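Local coordinates for predicted acyltransferase with acyl-CoA N-acyltransferase domain (Escherichia coli, PDB 4RS2), which binds coenzyme A, probably transfers acyl groups as a GNAT-family N-acyltransferase, and on overexpression suppresses gene silencing by the small RNA RhyB, at residues V125-P130 and S155-H160; L104-V109 and S134-E139; D145-W150 and T171-Y176. All blocks are in the same frame, centred on the assembly; numbering follows the deposited sequence. Where two conformers were deposited one is given.

Interaction 1: V125-P130 and S155-H160; sequences VTLGDP and SAFQVH
The ring of Phe157 lies obliquely against strand 123-127, its CZ 3.6 Å from Val125 CB and its CD1 near the carbonyl O of Thr126, while Phe157 CB lies near Leu127 CD1. The other flat group is the Gln158 carboxamide; the Gln158 side chain crosses that of Pro130 at about a right angle, with OE1 3.4 Å from Pro130 CA. In the plane of this amide, NE2 donates to Ala156 O of its own segment, just before strand 157-161 (2.9 Å), a bond that fixes how the amide is turned. Gln158 CG lies beside the backbone N, anti to the carbonyl carbon (chi1 -65°). Thr126 and Gln158 share one side of the sheet, whereas Val125, Leu127, Phe157 and Val159 occupy the other. Thr126 OG1 turns to Met90 O on the neighbouring strand. The strands run antiparallel: Thr126 and Gln158 form a hydrogen-bonded pair, Thr126 N to Gln158 O at 2.9 Å and Gln158 N to Thr126 O at 2.8 Å. Where the pairing ends, Gly128 N bonds to Ala156 O (3.1 Å). Ala156 O is gripped by two donors, Gly128 N and Gln158 NE2, from opposite faces of its carbonyl plane, which ties the turn leading into helix 130-133 to the start of strand 157-161.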
loop_
_atom_site.group_PDB
_atom_site.type_symbol
_atom_site.label_atom_id
_atom_site.label_comp_id
_atom_site.label_asym_id
_atom_site.label_seq_id
_atom_site.Cartn_x
_atom_site.Cartn_y
_atom_site.Cartn_z
ATOM N N VAL A 125 -1.812 -8.086 0.978
ATOM C CA VAL A 125 -1.164 -8.494 -0.282
ATOM C C VAL A 125 -0.689 -7.250 -1.006
ATOM O O VAL A 125 -1.172 -6.131 -0.725
ATOM C CB VAL A 125 -2.085 -9.337 -1.207
ATOM C CG1 VAL A 125 -2.564 -10.564 -0.480
ATOM C CG2 VAL A 125 -3.284 -8.535 -1.714
ATOM N N THR A 126 0.236 -7.442 -1.928
ATOM C CA THR A 126 0.681 -6.350 -2.772
ATOM C C THR A 126 1.281 -6.926 -4.048
ATOM O O THR A 126 1.596 -8.120 -4.134
ATOM C CB THR A 126 1.687 -5.419 -2.052
ATOM O OG1 THR A 126 1.762 -4.159 -2.727
ATOM C CG2 THR A 126 3.110 -6.060 -1.984
ATOM N N LEU A 127 1.374 -6.075 -5.056
ATOM C CA LEU A 127 1.911 -6.444 -6.358
ATOM C C LEU A 127 3.038 -5.498 -6.696
ATOM O O LEU A 127 2.829 -4.287 -6.818
ATOM C CB LEU A 127 0.807 -6.363 -7.402
ATOM C CG LEU A 127 1.168 -6.859 -8.794
ATOM C CD1 LEU A 127 1.366 -8.376 -8.794
ATOM C CD2 LEU A 127 0.030 -6.519 -9.735
ATOM N N GLY A 128 4.243 -6.036 -6.863
ATOM C CA GLY A 128 5.391 -5.207 -7.109
ATOM C C GLY A 128 6.670 -6.008 -7.083
ATOM O O GLY A 128 6.662 -7.214 -6.931
ATOM N N ASP A 129 7.771 -5.306 -7.240
ATOM C CA ASP A 129 9.062 -5.925 -7.301
ATOM C C ASP A 129 9.388 -6.591 -5.965
ATOM O O ASP A 129 9.436 -5.921 -4.944
ATOM C CB ASP A 129 10.106 -4.831 -7.616
ATOM C CG ASP A 129 11.455 -5.395 -7.996
ATOM O OD1 ASP A 129 11.789 -6.560 -7.630
ATOM O OD2 ASP A 129 12.195 -4.639 -8.666
ATOM N N PRO A 130 9.659 -7.907 -5.970
ATOM C CA PRO A 130 9.991 -8.534 -4.686
ATOM C C PRO A 130 11.288 -8.006 -4.080
ATOM O O PRO A 130 11.474 -8.083 -2.879
ATOM C CB PRO A 130 10.112 -10.021 -5.016
ATOM C CG PRO A 130 9.980 -10.142 -6.475
ATOM C CD PRO A 130 9.487 -8.875 -7.053
ATOM N N SER A 155 5.543 -13.762 -10.171
ATOM C CA SER A 155 6.795 -13.365 -9.565
ATOM C C SER A 155 6.702 -12.081 -8.749
ATOM O O SER A 155 7.651 -11.772 -8.041
ATOM C CB SER A 155 7.883 -13.169 -10.619
ATOM O OG SER A 155 7.662 -11.967 -11.338
ATOM N N ALA A 156 5.581 -11.354 -8.853
ATOM C CA ALA A 156 5.401 -10.045 -8.222
ATOM C C ALA A 156 4.288 -10.016 -7.173
ATOM O O ALA A 156 4.239 -9.107 -6.350
ATOM C CB ALA A 156 5.123 -8.992 -9.283
ATOM N N PHE A 157 3.371 -10.985 -7.209
ATOM C CA PHE A 157 2.270 -10.986 -6.237
ATOM C C PHE A 157 2.759 -11.536 -4.922
ATOM O O PHE A 157 3.352 -12.626 -4.874
ATOM C CB PHE A 157 1.048 -11.742 -6.728
ATOM C CG PHE A 157 -0.165 -11.553 -5.876
ATOM C CD1 PHE A 157 -0.610 -10.281 -5.554
ATOM C CD2 PHE A 157 -0.907 -12.629 -5.417
ATOM C CE1 PHE A 157 -1.727 -10.090 -4.807
ATOM C CE2 PHE A 157 -2.057 -12.423 -4.656
ATOM C CZ PHE A 157 -2.456 -11.148 -4.348
ATOM N N GLN A 158 2.586 -10.742 -3.866
ATOM C CA GLN A 158 3.161 -11.061 -2.553
ATOM C C GLN A 158 2.190 -10.862 -1.399
ATOM O O GLN A 158 1.163 -10.208 -1.527
ATOM C CB GLN A 158 4.397 -10.163 -2.332
ATOM C CG GLN A 158 5.545 -10.450 -3.322
ATOM C CD GLN A 158 6.558 -9.339 -3.418
ATOM O OE1 GLN A 158 7.446 -9.210 -2.595
ATOM N NE2 GLN A 158 6.420 -8.526 -4.456
ATOM N N VAL A 159 2.542 -11.454 -0.260
ATOM C CA VAL A 159 1.676 -11.426 0.901
ATOM C C VAL A 159 2.490 -11.271 2.185
ATOM O O VAL A 159 3.633 -11.752 2.297
ATOM C CB VAL A 159 0.825 -12.709 0.964
ATOM C CG1 VAL A 159 1.704 -13.936 1.156
ATOM C CG2 VAL A 159 -0.247 -12.597 2.031
ATOM N N HIS A 160 1.895 -10.555 3.133
ATOM C CA HIS A 160 2.459 -10.349 4.463
ATOM C C HIS A 160 1.356 -10.666 5.468
ATOM O O HIS A 160 0.375 -9.959 5.549
ATOM C CB HIS A 160 2.924 -8.897 4.652
ATOM C CG HIS A 160 3.847 -8.687 5.822
ATOM N ND1 HIS A 160 3.561 -9.104 7.104
ATOM C CD2 HIS A 160 5.060 -8.076 5.893
ATOM C CE1 HIS A 160 4.573 -8.794 7.908
ATOM N NE2 HIS A 160 5.481 -8.147 7.202
#

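Interaction 2: L104-V109 and S134-E139; sequences LARQLV and SRFGFE. With COA (coenzyme A), chain C.
Arg106 leaves its helix with CG anti to the backbone N (chi1 178°), passing Phe136, and a bend at chi3 (-79°) turns NE toward the 3'-phosphate of coenzyme A. Phe136 has its CG anti to the carbonyl carbon. Its ring meets the Arg106 guanidinium with CD1 over the centre, 4.0 Å above the plane, and the two planes are 77° apart. The ring also meets the helix itself, CE1 lying 3.7 Å from Arg106 CA, while Phe136 CB packs on Val109 CG1. Arg106 NE donates to O7A of the phosphate (2.9 Å) and NH2 to O8A; NH2 also donates to Arg135 O (3.1 Å), from above that carbonyl plane. Distinct from this grip on the 3'-phosphate, the helix start is the pyrophosphate-binding site of the GNAT fold: the first turn of helix 104-118 presents Arg106 N to coenzyme A O2A at 2.9 Å, and Gly101 and Gly103 of the preceding loop add backbone donors. Across the contact, Arg135 NH1 reaches the same 3'-phosphate oxygen O8A (3.0 Å), and the phosphate charge probably helps two nearby guanidinium groups coexist. A Schellman motif with Gly137 at its C-prime position ends the short helix and turns the chain toward Phe138, whose CE1 approaches Val109 CG1 at 4.2 Å. Phe138 also meets His160 edge-to-face.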
loop_
_atom_site.group_PDB
_atom_site.type_symbol
_atom_site.label_atom_id
_atom_site.label_comp_id
_atom_site.label_asym_id
_atom_site.label_seq_id
_atom_site.Cartn_x
_atom_site.Cartn_y
_atom_site.Cartn_z
ATOM N N LEU A 104 11.431 6.527 4.468
ATOM C CA LEU A 104 10.028 6.861 4.587
ATOM C C LEU A 104 9.092 5.777 4.036
ATOM O O LEU A 104 8.016 5.568 4.577
ATOM C CB LEU A 104 9.715 8.199 3.899
ATOM C CG LEU A 104 10.108 9.472 4.597
ATOM C CD1 LEU A 104 9.818 10.630 3.651
ATOM C CD2 LEU A 104 9.301 9.612 5.889
ATOM N N ALA A 105 9.468 5.083 2.958
ATOM C CA ALA A 105 8.611 4.003 2.455
ATOM C C ALA A 105 8.580 2.868 3.467
ATOM O O ALA A 105 7.515 2.354 3.789
ATOM C CB ALA A 105 9.066 3.502 1.115
ATOM N N ARG A 106 9.749 2.493 3.974
ATOM C CA ARG A 106 9.814 1.496 5.023
ATOM C C ARG A 106 8.899 1.838 6.187
ATOM O O ARG A 106 8.141 0.993 6.667
ATOM C CB ARG A 106 11.243 1.333 5.527
ATOM C CG ARG A 106 11.389 0.332 6.663
ATOM C CD ARG A 106 12.864 0.069 6.941
ATOM N NE ARG A 106 13.484 -0.847 5.996
ATOM C CZ ARG A 106 13.346 -2.164 6.052
ATOM N NH1 ARG A 106 12.606 -2.724 7.000
ATOM N NH2 ARG A 106 13.937 -2.940 5.169
ATOM N N GLN A 107 8.981 3.081 6.653
ATOM C CA GLN A 107 8.127 3.539 7.757
ATOM C C GLN A 107 6.639 3.523 7.425
ATOM O O GLN A 107 5.833 3.148 8.263
ATOM C CB GLN A 107 8.548 4.932 8.197
ATOM C CG GLN A 107 9.920 4.934 8.839
ATOM C CD GLN A 107 10.546 6.315 8.997
ATOM O OE1 GLN A 107 10.223 7.268 8.274
ATOM N NE2 GLN A 107 11.491 6.411 9.917
ATOM N N LEU A 108 6.276 3.975 6.232
ATOM C CA LEU A 108 4.871 3.981 5.847
ATOM C C LEU A 108 4.299 2.565 5.800
ATOM O O LEU A 108 3.183 2.298 6.281
ATOM C CB LEU A 108 4.733 4.630 4.470
ATOM C CG LEU A 108 4.841 6.147 4.421
ATOM C CD1 LEU A 108 5.080 6.638 3.018
ATOM C CD2 LEU A 108 3.560 6.734 4.959
ATOM N N VAL A 109 5.056 1.650 5.237
ATOM C CA VAL A 109 4.583 0.278 5.181
ATOM C C VAL A 109 4.496 -0.316 6.595
ATOM O O VAL A 109 3.499 -0.964 6.964
ATOM C CB VAL A 109 5.503 -0.574 4.278
ATOM C CG1 VAL A 109 5.088 -2.051 4.288
ATOM C CG2 VAL A 109 5.476 -0.010 2.870
ATOM N N SER A 134 10.127 -7.628 -0.385
ATOM C CA SER A 134 10.679 -8.621 0.524
ATOM C C SER A 134 11.376 -7.966 1.729
ATOM O O SER A 134 11.488 -8.559 2.799
ATOM C CB SER A 134 11.635 -9.551 -0.204
ATOM O OG SER A 134 12.817 -8.918 -0.674
ATOM N N ARG A 135 11.849 -6.732 1.530
ATOM C CA ARG A 135 12.555 -5.988 2.586
ATOM C C ARG A 135 11.673 -5.686 3.746
ATOM O O ARG A 135 12.155 -5.452 4.856
ATOM C CB ARG A 135 13.069 -4.661 2.023
ATOM C CG ARG A 135 14.057 -4.814 0.902
ATOM C CD ARG A 135 14.385 -3.463 0.327
ATOM N NE ARG A 135 15.310 -3.588 -0.786
ATOM C CZ ARG A 135 16.617 -3.732 -0.667
ATOM N NH1 ARG A 135 17.175 -3.779 0.525
ATOM N NH2 ARG A 135 17.375 -3.864 -1.750
ATOM N N PHE A 136 10.366 -5.675 3.488
ATOM C CA PHE A 136 9.378 -5.318 4.489
ATOM C C PHE A 136 8.650 -6.564 5.018
ATOM O O PHE A 136 7.646 -6.457 5.695
ATOM C CB PHE A 136 8.383 -4.329 3.911
ATOM C CG PHE A 136 9.010 -3.175 3.151
ATOM C CD1 PHE A 136 10.122 -2.491 3.660
ATOM C CD2 PHE A 136 8.458 -2.727 1.969
ATOM C CE1 PHE A 136 10.684 -1.424 2.981
ATOM C CE2 PHE A 136 9.021 -1.664 1.274
ATOM C CZ PHE A 136 10.138 -1.004 1.796
ATOM N N GLY A 137 9.142 -7.732 4.664
ATOM C CA GLY A 137 8.545 -8.947 5.176
ATOM C C GLY A 137 7.568 -9.654 4.284
ATOM O O GLY A 137 7.087 -10.705 4.634
ATOM N N PHE A 138 7.343 -9.142 3.093
ATOM C CA PHE A 138 6.429 -9.795 2.178
ATOM C C PHE A 138 7.037 -11.061 1.603
ATOM O O PHE A 138 8.254 -11.126 1.341
ATOM C CB PHE A 138 6.036 -8.847 1.030
ATOM C CG PHE A 138 5.007 -7.823 1.411
ATOM C CD1 PHE A 138 5.375 -6.683 2.090
ATOM C CD2 PHE A 138 3.669 -8.024 1.129
ATOM C CE1 PHE A 138 4.446 -5.750 2.474
ATOM C CE2 PHE A 138 2.737 -7.109 1.521
ATOM C CZ PHE A 138 3.121 -5.968 2.223
ATOM N N GLU A 139 6.196 -12.068 1.410
ATOM C CA GLU A 139 6.619 -13.336 0.831
ATOM C C GLU A 139 5.901 -13.543 -0.493
ATOM O O GLU A 139 4.859 -12.939 -0.731
ATOM C CB GLU A 139 6.228 -14.462 1.778
ATOM C CG GLU A 139 6.983 -14.458 3.080
ATOM C CD GLU A 139 6.316 -15.309 4.125
ATOM O OE1 GLU A 139 5.061 -15.518 4.054
ATOM O OE2 GLU A 139 7.040 -15.753 5.027
HETATM N N1A COA C . 14.021 -1.519 -5.665
HETATM C C2A COA C . 14.451 -2.220 -4.589
HETATM N N3A COA C . 14.595 -1.669 -3.370
HETATM C C4A COA C . 14.269 -0.360 -3.183
HETATM C C5A COA C . 13.799 0.454 -4.294
HETATM C C6A COA C . 13.675 -0.213 -5.590
HETATM N N6A COA C . 13.224 0.506 -6.643
HETATM N N7A COA C . 13.579 1.690 -3.822
HETATM C C8A COA C . 13.882 1.668 -2.507
HETATM N N9A COA C . 14.322 0.472 -2.143
HETATM C C1B COA C . 14.711 0.057 -0.794
HETATM C C2B COA C . 15.709 0.957 -0.091
HETATM O O2B COA C . 17.050 0.748 -0.558
HETATM C C3B COA C . 15.485 0.562 1.342
HETATM O O3B COA C . 16.125 -0.693 1.604
HETATM P P3B COA C . 16.356 -1.250 3.108
HETATM O O7A COA C . 15.541 -0.398 4.061
HETATM O O8A COA C . 16.000 -2.684 3.090
HETATM O O9A COA C . 17.822 -1.075 3.308
HETATM C C4B COA C . 13.975 0.336 1.393
HETATM O O4B COA C . 13.543 0.144 0.037
HETATM C C5B COA C . 13.220 1.495 2.012
HETATM O O5B COA C . 13.633 2.720 1.396
HETATM P P1A COA C . 12.969 4.149 1.711
HETATM O O1A COA C . 14.036 5.197 1.810
HETATM O O2A COA C . 11.968 3.929 2.807
HETATM O O3A COA C . 12.120 4.424 0.360
HETATM P P2A COA C . 12.463 5.369 -0.889
HETATM O O4A COA C . 12.526 6.790 -0.506
HETATM O O5A COA C . 13.672 4.854 -1.647
HETATM O O6A COA C . 11.108 5.153 -1.731
HETATM C CBP COA C . 9.715 4.213 -3.475
HETATM C CCP COA C . 10.876 3.988 -2.525
HETATM C CDP COA C . 9.505 2.987 -4.354
HETATM C CEP COA C . 8.488 4.436 -2.608
HETATM C CAP COA C . 10.046 5.459 -4.321
HETATM O OAP COA C . 11.251 5.254 -5.092
HETATM C C9P COA C . 8.934 5.902 -5.240
HETATM O O9P COA C . 7.978 6.586 -4.837
HETATM N N8P COA C . 9.089 5.569 -6.521
HETATM C C7P COA C . 8.152 6.011 -7.538
HETATM C C6P COA C . 6.957 5.084 -7.591
HETATM C C5P COA C . 7.399 3.733 -8.097
HETATM O O5P COA C . 7.546 2.796 -7.334
HETATM N N4P COA C . 7.600 3.635 -9.404
HETATM C C3P COA C . 7.901 2.375 -10.057
HETATM C C2P COA C . 6.959 2.159 -11.242
HETATM S S1P COA C . 6.436 0.427 -11.342
#

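Interaction 3: D145-W150 and T171-Y176; sequences DLRCRW and TGLVEY
Residues 145-150 and 171-176 pair as short parallel strands, strand 146-147 adding to strand 172-175, and the centre of the contact lies about 17 Å from the centre of the chain. Three backbone bonds join them: Gly172 N to Asp145 O (2.8 Å), Arg147 N to Gly172 O (3.1 Å) and Val174 N to Arg147 O (2.8 Å). Thus Arg147 uses both its N-H and its carbonyl, and its partners are the residues flanking Leu173. Beyond the last of these bonds the strands separate enough to admit a water, which accepts from Arg149 N and donates to Val174 O. Strand 172-175 also pairs antiparallel with strand 69-80, through Leu173 with Gln81 and Glu175 with Asp79, and so links the added strand to the long central strands of the mixed GNAT sheet. On one side of the pair, Arg147 CG lies between its backbone N and carbonyl carbon (chi1 64°), the chain extended from there to NE, and the side chain crosses Leu173 obliquely. Leu173 CB lies 3.8 Å above one face of the guanidinium, offset toward its rim, and Leu173 CD1 reaches Cys148 C at 3.5 Å. The opposite side is apolar: Leu146 CD2 meets Val174 CG2 at 3.9 Å, and Val174 faces Phe157 and Val78. At the far end the Trp150 and Tyr176 side chains cross at about a right angle, their ring planes inclined at 51° and CH2 of Trp150 3.8 Å from Tyr176 CD1. Arg149 CG covers part of one indole face, and Arg188 makes a cation-pi contact with Trp150.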
loop_
_atom_site.group_PDB
_atom_site.type_symbol
_atom_site.label_atom_id
_atom_site.label_comp_id
_atom_site.label_asym_id
_atom_site.label_seq_id
_atom_site.Cartn_x
_atom_site.Cartn_y
_atom_site.Cartn_z
ATOM N N ASP A 145 0.092 -20.647 -2.337
ATOM C CA ASP A 145 -1.058 -20.954 -3.206
ATOM C C ASP A 145 -2.097 -19.831 -3.257
ATOM O O ASP A 145 -3.300 -20.078 -3.202
ATOM C CB ASP A 145 -1.709 -22.312 -2.853
ATOM C CG ASP A 145 -0.878 -23.501 -3.355
ATOM O OD1 ASP A 145 0.229 -23.267 -3.896
ATOM O OD2 ASP A 145 -1.311 -24.668 -3.183
ATOM N N LEU A 146 -1.596 -18.600 -3.352
ATOM C CA LEU A 146 -2.413 -17.402 -3.523
ATOM C C LEU A 146 -2.024 -16.712 -4.826
ATOM O O LEU A 146 -0.832 -16.615 -5.159
ATOM C CB LEU A 146 -2.209 -16.476 -2.351
ATOM C CG LEU A 146 -2.734 -16.982 -1.011
ATOM C CD1 LEU A 146 -2.087 -16.200 0.123
ATOM C CD2 LEU A 146 -4.257 -16.858 -0.973
ATOM N N ARG A 147 -3.014 -16.254 -5.586
ATOM C CA ARG A 147 -2.767 -15.589 -6.847
ATOM C C ARG A 147 -3.743 -14.441 -6.995
ATOM O O ARG A 147 -4.764 -14.394 -6.313
ATOM C CB ARG A 147 -2.966 -16.543 -8.017
ATOM C CG ARG A 147 -4.397 -17.047 -8.162
ATOM C CD ARG A 147 -4.535 -18.137 -9.225
ATOM N NE ARG A 147 -5.937 -18.499 -9.442
ATOM C CZ ARG A 147 -6.772 -17.846 -10.250
ATOM N NH1 ARG A 147 -6.354 -16.805 -10.954
ATOM N NH2 ARG A 147 -8.027 -18.247 -10.369
ATOM N N CYS A 148 -3.390 -13.488 -7.856
ATOM C CA CYS A 148 -4.279 -12.392 -8.228
ATOM C C CYS A 148 -4.802 -12.711 -9.628
ATOM O O CYS A 148 -4.446 -13.724 -10.193
ATOM C CB CYS A 148 -3.601 -11.034 -8.175
ATOM S SG CYS A 148 -2.322 -10.743 -9.405
ATOM N N ARG A 149 -5.653 -11.855 -10.178
ATOM C CA ARG A 149 -6.326 -12.187 -11.454
ATOM C C ARG A 149 -5.574 -11.843 -12.712
ATOM O O ARG A 149 -6.004 -12.237 -13.798
ATOM C CB ARG A 149 -7.694 -11.479 -11.524
ATOM C CG ARG A 149 -7.643 -9.973 -11.684
ATOM C CD ARG A 149 -9.005 -9.390 -12.066
ATOM N NE ARG A 149 -9.254 -9.570 -13.497
ATOM C CZ ARG A 149 -10.363 -9.197 -14.127
ATOM N NH1 ARG A 149 -11.362 -8.635 -13.459
ATOM N NH2 ARG A 149 -10.480 -9.407 -15.434
ATOM N N TRP A 150 -4.446 -11.154 -12.590
ATOM C CA TRP A 150 -3.755 -10.607 -13.756
ATOM C C TRP A 150 -2.638 -11.473 -14.228
ATOM O O TRP A 150 -2.006 -12.159 -13.426
ATOM C CB TRP A 150 -3.247 -9.201 -13.469
ATOM C CG TRP A 150 -4.382 -8.300 -13.088
ATOM C CD1 TRP A 150 -5.380 -7.882 -13.887
ATOM C CD2 TRP A 150 -4.616 -7.723 -11.812
ATOM N NE1 TRP A 150 -6.249 -7.082 -13.191
ATOM C CE2 TRP A 150 -5.791 -6.966 -11.909
ATOM C CE3 TRP A 150 -3.964 -7.800 -10.593
ATOM C CZ2 TRP A 150 -6.316 -6.259 -10.826
ATOM C CZ3 TRP A 150 -4.486 -7.103 -9.524
ATOM C CH2 TRP A 150 -5.669 -6.356 -9.653
ATOM N N THR A 171 -6.266 -20.224 0.479
ATOM C CA THR A 171 -5.652 -20.358 -0.849
ATOM C C THR A 171 -6.601 -19.867 -1.918
ATOM O O THR A 171 -7.810 -19.673 -1.665
ATOM C CB THR A 171 -5.324 -21.836 -1.163
ATOM O OG1 THR A 171 -6.547 -22.599 -1.199
ATOM C CG2 THR A 171 -4.403 -22.407 -0.152
ATOM N N GLY A 172 -6.056 -19.658 -3.113
ATOM C CA GLY A 172 -6.856 -19.324 -4.269
ATOM C C GLY A 172 -6.731 -17.906 -4.776
ATOM O O GLY A 172 -5.726 -17.240 -4.556
ATOM N N LEU A 173 -7.787 -17.453 -5.437
ATOM C CA LEU A 173 -7.811 -16.154 -6.062
ATOM C C LEU A 173 -8.136 -15.040 -5.093
ATOM O O LEU A 173 -9.207 -15.025 -4.450
ATOM C CB LEU A 173 -8.812 -16.139 -7.218
ATOM C CG LEU A 173 -9.033 -14.778 -7.868
ATOM C CD1 LEU A 173 -7.791 -14.274 -8.581
ATOM C CD2 LEU A 173 -10.176 -14.930 -8.841
ATOM N N VAL A 174 -7.205 -14.082 -5.008
ATOM C CA VAL A 174 -7.358 -12.903 -4.198
ATOM C C VAL A 174 -7.854 -11.832 -5.156
ATOM O O VAL A 174 -7.155 -11.469 -6.099
ATOM C CB VAL A 174 -6.019 -12.473 -3.568
ATOM C CG1 VAL A 174 -6.197 -11.175 -2.805
ATOM C CG2 VAL A 174 -5.435 -13.604 -2.720
ATOM N N GLU A 175 -9.059 -11.318 -4.912
ATOM C CA GLU A 175 -9.667 -10.323 -5.775
ATOM C C GLU A 175 -9.627 -8.920 -5.190
ATOM O O GLU A 175 -10.070 -8.689 -4.056
ATOM C CB GLU A 175 -11.114 -10.714 -6.052
ATOM C CG GLU A 175 -11.275 -11.784 -7.130
ATOM C CD GLU A 175 -11.552 -11.213 -8.501
ATOM O OE1 GLU A 175 -10.769 -10.406 -9.024
ATOM O OE2 GLU A 175 -12.579 -11.586 -9.061
ATOM N N TYR A 176 -9.092 -7.991 -5.982
ATOM C CA TYR A 176 -9.064 -6.575 -5.616
ATOM C C TYR A 176 -10.389 -5.971 -6.114
ATOM O O TYR A 176 -11.150 -6.582 -6.866
ATOM C CB TYR A 176 -7.925 -5.839 -6.306
ATOM C CG TYR A 176 -6.513 -6.060 -5.810
ATOM C CD1 TYR A 176 -5.861 -7.268 -6.009
ATOM C CD2 TYR A 176 -5.783 -5.023 -5.265
ATOM C CE1 TYR A 176 -4.541 -7.454 -5.586
ATOM C CE2 TYR A 176 -4.475 -5.191 -4.846
ATOM C CZ TYR A 176 -3.855 -6.410 -5.010
ATOM O OH TYR A 176 -2.558 -6.619 -4.654
HETATM O O HOH W 1 -6.746 -10.000 -8.340
#

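Overall arrangement
Interaction 1 lies between the other two in space, its centre about 11 Å from each of theirs, while the centres of interactions 2 and 3 are about 21 Å apart and their nearest atoms about 8 Å. Strand 157-161 takes part in both connections. Toward interaction 2, Val159 O probably accepts a hydrogen bond from Glu139 N at 2.7 Å, and His160 packs beside Phe136 and Gly137. Toward interaction 3, Phe157 CE2 touches Arg147 C at 3.5 Å, and strand 123-127 contributes Val125, whose CG2 nears Tyr176 OH. Coenzyme A is bound directly in interaction 2. The side chain of Asp129 in interaction 1 is about 5 Å from coenzyme A. The side chain of Tyr176 in interaction 3 is about 13 Å from coenzyme A.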